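Long-range contact in 3,4-dihydroxy-2-butanone 4-phosphate synthase (Acinetobacter baumannii, PDB 6MNZ), which probably converts D-ribulose 5-phosphate to formate and 3,4-dihydroxy-2-butanone 4-phosphate, a step of riboflavin biosynthesis that depends on magnesium or manganese: residues C65-L70 with A114-T119. Residues are numbered along the deposited sequence; the frame is centred on the assembly and turned at random.
Sequences CKQLNL and AHAKPT
Gln67 and Pro118 join the C-terminal end of helix 62-68, which closes in a Schellman motif, to the loop between helix 101-112 and strand 127-131 in the DHBP synthase domain. Gln67 supplies the direct hydrogen bonds between the segments. Its CG stands anti to the backbone N (chi1 171°) and the chain continues extended, bringing the carboxamide to the loop backbone. There NE2 donates to Ala116 O at 2.9 Å, meeting that oxygen in the carbonyl plane on a lone pair, although the acceptor lies 22° out of the amide plane of Gln67. A second, weak bond runs from the same NE2 to Ala114 O at 3.4 Å; this acceptor also receives a weak bond from Arg64 NH2, one turn before Gln67 on the same helix. One amide nitrogen thus spans two carbonyls of the loop.

Within the helix end, Asn69, with positive phi, donates its N to Lys66 O, and Leu70 N donates to Cys65 O at 3.0 Å, so the last turn satisfies two of its own carbonyls. The Pro118 ring sets CG and CD against Gln67 O, CG 3.4 Å away, and CB beside Leu68 O; CG also meets Asn69 CB. Leu68, whose side chain also touches Leu60 and Ile121, brings CD2 to Lys117 O and, more loosely, to Ala116 CB. On the loop side, Lys117 N donates a hydrogen bond to Asp120 OD1. A water lies between the two backbones, within bonding distance of Leu68 O (3.0 Å) and Pro118 O (2.9 Å).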
loop_
_atom_site.group_PDB
_atom_site.type_symbol
_atom_site.label_atom_id
_atom_site.label_comp_id
_atom_site.label_asym_id
_atom_site.label_seq_id
_atom_site.Cartn_x
_atom_site.Cartn_y
_atom_site.Cartn_z
ATOM N N CYS A 65 -11.030 -1.953 20.621
ATOM C CA CYS A 65 -11.472 -0.715 19.986
ATOM C C CYS A 65 -12.835 -0.887 19.326
ATOM O O CYS A 65 -13.731 -0.056 19.516
ATOM C CB CYS A 65 -10.436 -0.256 18.960
ATOM S SG CYS A 65 -8.971 0.537 19.680
ATOM N N LYS A 66 -13.039 -2.004 18.623
ATOM C CA LYS A 66 -14.336 -2.275 18.011
ATOM C C LYS A 66 -15.421 -2.428 19.069
ATOM O O LYS A 66 -16.490 -1.815 18.965
ATOM C CB LYS A 66 -14.250 -3.529 17.139
ATOM C CG LYS A 66 -15.156 -3.506 15.914
ATOM C CD LYS A 66 -14.621 -2.576 14.831
ATOM C CE LYS A 66 -15.644 -2.368 13.723
ATOM N NZ LYS A 66 -15.223 -1.321 12.750
ATOM N N GLN A 67 -15.126 -3.161 20.144
ATOM C CA GLN A 67 -16.036 -3.213 21.283
ATOM C C GLN A 67 -16.367 -1.815 21.792
ATOM O O GLN A 67 -17.512 -1.536 22.165
ATOM C CB GLN A 67 -15.421 -4.061 22.399
ATOM C CG GLN A 67 -16.177 -4.019 23.717
ATOM C CD GLN A 67 -15.663 -5.040 24.717
ATOM O OE1 GLN A 67 -15.154 -6.096 24.339
ATOM N NE2 GLN A 67 -15.752 -4.707 26.000
ATOM N N LEU A 68 -15.393 -0.907 21.763
ATOM C CA LEU A 68 -15.615 0.467 22.193
ATOM C C LEU A 68 -16.182 1.356 21.093
ATOM O O LEU A 68 -16.476 2.527 21.357
ATOM C CB LEU A 68 -14.310 1.079 22.706
ATOM C CG LEU A 68 -13.791 0.557 24.045
ATOM C CD1 LEU A 68 -12.363 1.025 24.259
ATOM C CD2 LEU A 68 -14.680 1.003 25.192
ATOM N N ASN A 69 -16.351 0.836 19.879
ATOM C CA ASN A 69 -16.808 1.635 18.744
ATOM C C ASN A 69 -15.918 2.861 18.550
ATOM O O ASN A 69 -16.386 4.002 18.517
ATOM C CB ASN A 69 -18.272 2.044 18.919
ATOM C CG ASN A 69 -18.837 2.731 17.689
ATOM O OD1 ASN A 69 -18.260 2.663 16.604
ATOM N ND2 ASN A 69 -19.999 3.349 17.839
ATOM N N LEU A 70 -14.610 2.626 18.573
ATOM C CA LEU A 70 -13.619 3.683 18.773
ATOM C C LEU A 70 -12.592 3.637 17.648
ATOM O O LEU A 70 -11.678 2.796 17.677
ATOM C CB LEU A 70 -12.938 3.529 20.127
ATOM C CG LEU A 70 -11.918 4.599 20.510
ATOM C CD1 LEU A 70 -12.569 5.974 20.543
ATOM C CD2 LEU A 70 -11.287 4.263 21.851
ATOM N N ALA A 114 -13.848 -5.193 31.716
ATOM C CA ALA A 114 -13.973 -6.431 30.952
ATOM C C ALA A 114 -15.065 -6.317 29.894
ATOM O O ALA A 114 -14.812 -6.520 28.700
ATOM C CB ALA A 114 -14.260 -7.598 31.897
ATOM N N HIS A 115 -16.274 -5.941 30.305
ATOM C CA HIS A 115 -17.438 -5.911 29.427
ATOM C C HIS A 115 -17.833 -4.477 29.077
ATOM O O HIS A 115 -19.017 -4.141 29.000
ATOM C CB HIS A 115 -18.612 -6.649 30.065
ATOM C CG HIS A 115 -18.309 -8.073 30.421
ATOM N ND1 HIS A 115 -18.205 -9.070 29.476
ATOM C CD2 HIS A 115 -18.048 -8.656 31.615
ATOM C CE1 HIS A 115 -17.871 -10.203 30.070
ATOM N NE2 HIS A 115 -17.761 -9.976 31.366
ATOM N N ALA A 116 -16.840 -3.604 28.921
ATOM C CA ALA A 116 -17.105 -2.191 28.697
ATOM C C ALA A 116 -17.942 -1.991 27.440
ATOM O O ALA A 116 -17.856 -2.759 26.478
ATOM C CB ALA A 116 -15.794 -1.414 28.578
ATOM N N LYS A 117 -18.773 -0.959 27.465
ATOM C CA LYS A 117 -19.578 -0.545 26.328
ATOM C C LYS A 117 -19.036 0.740 25.719
ATOM O O LYS A 117 -18.246 1.458 26.343
ATOM C CB LYS A 117 -21.034 -0.337 26.757
ATOM C CG LYS A 117 -21.697 -1.577 27.326
ATOM C CD LYS A 117 -21.981 -2.600 26.238
ATOM C CE LYS A 117 -22.918 -3.690 26.734
ATOM N NZ LYS A 117 -23.300 -4.634 25.647
ATOM N N PRO A 118 -19.498 1.102 24.521
ATOM C CA PRO A 118 -19.163 2.434 23.989
ATOM C C PRO A 118 -19.729 3.570 24.820
ATOM O O PRO A 118 -19.245 4.702 24.701
ATOM C CB PRO A 118 -19.763 2.413 22.576
ATOM C CG PRO A 118 -19.858 0.968 22.220
ATOM C CD PRO A 118 -20.139 0.243 23.508
ATOM N N THR A 119 -20.879 3.358 25.462
ATOM C CA THR A 119 -21.493 4.380 26.299
ATOM C C THR A 119 -20.849 4.490 27.675
ATOM O O THR A 119 -21.084 5.483 28.372
ATOM C CB THR A 119 -22.988 4.094 26.470
ATOM O OG1 THR A 119 -23.561 3.743 25.205
ATOM C CG2 THR A 119 -23.707 5.313 27.022
HETATM O O HOH W 1 -17.818 5.142 22.165
#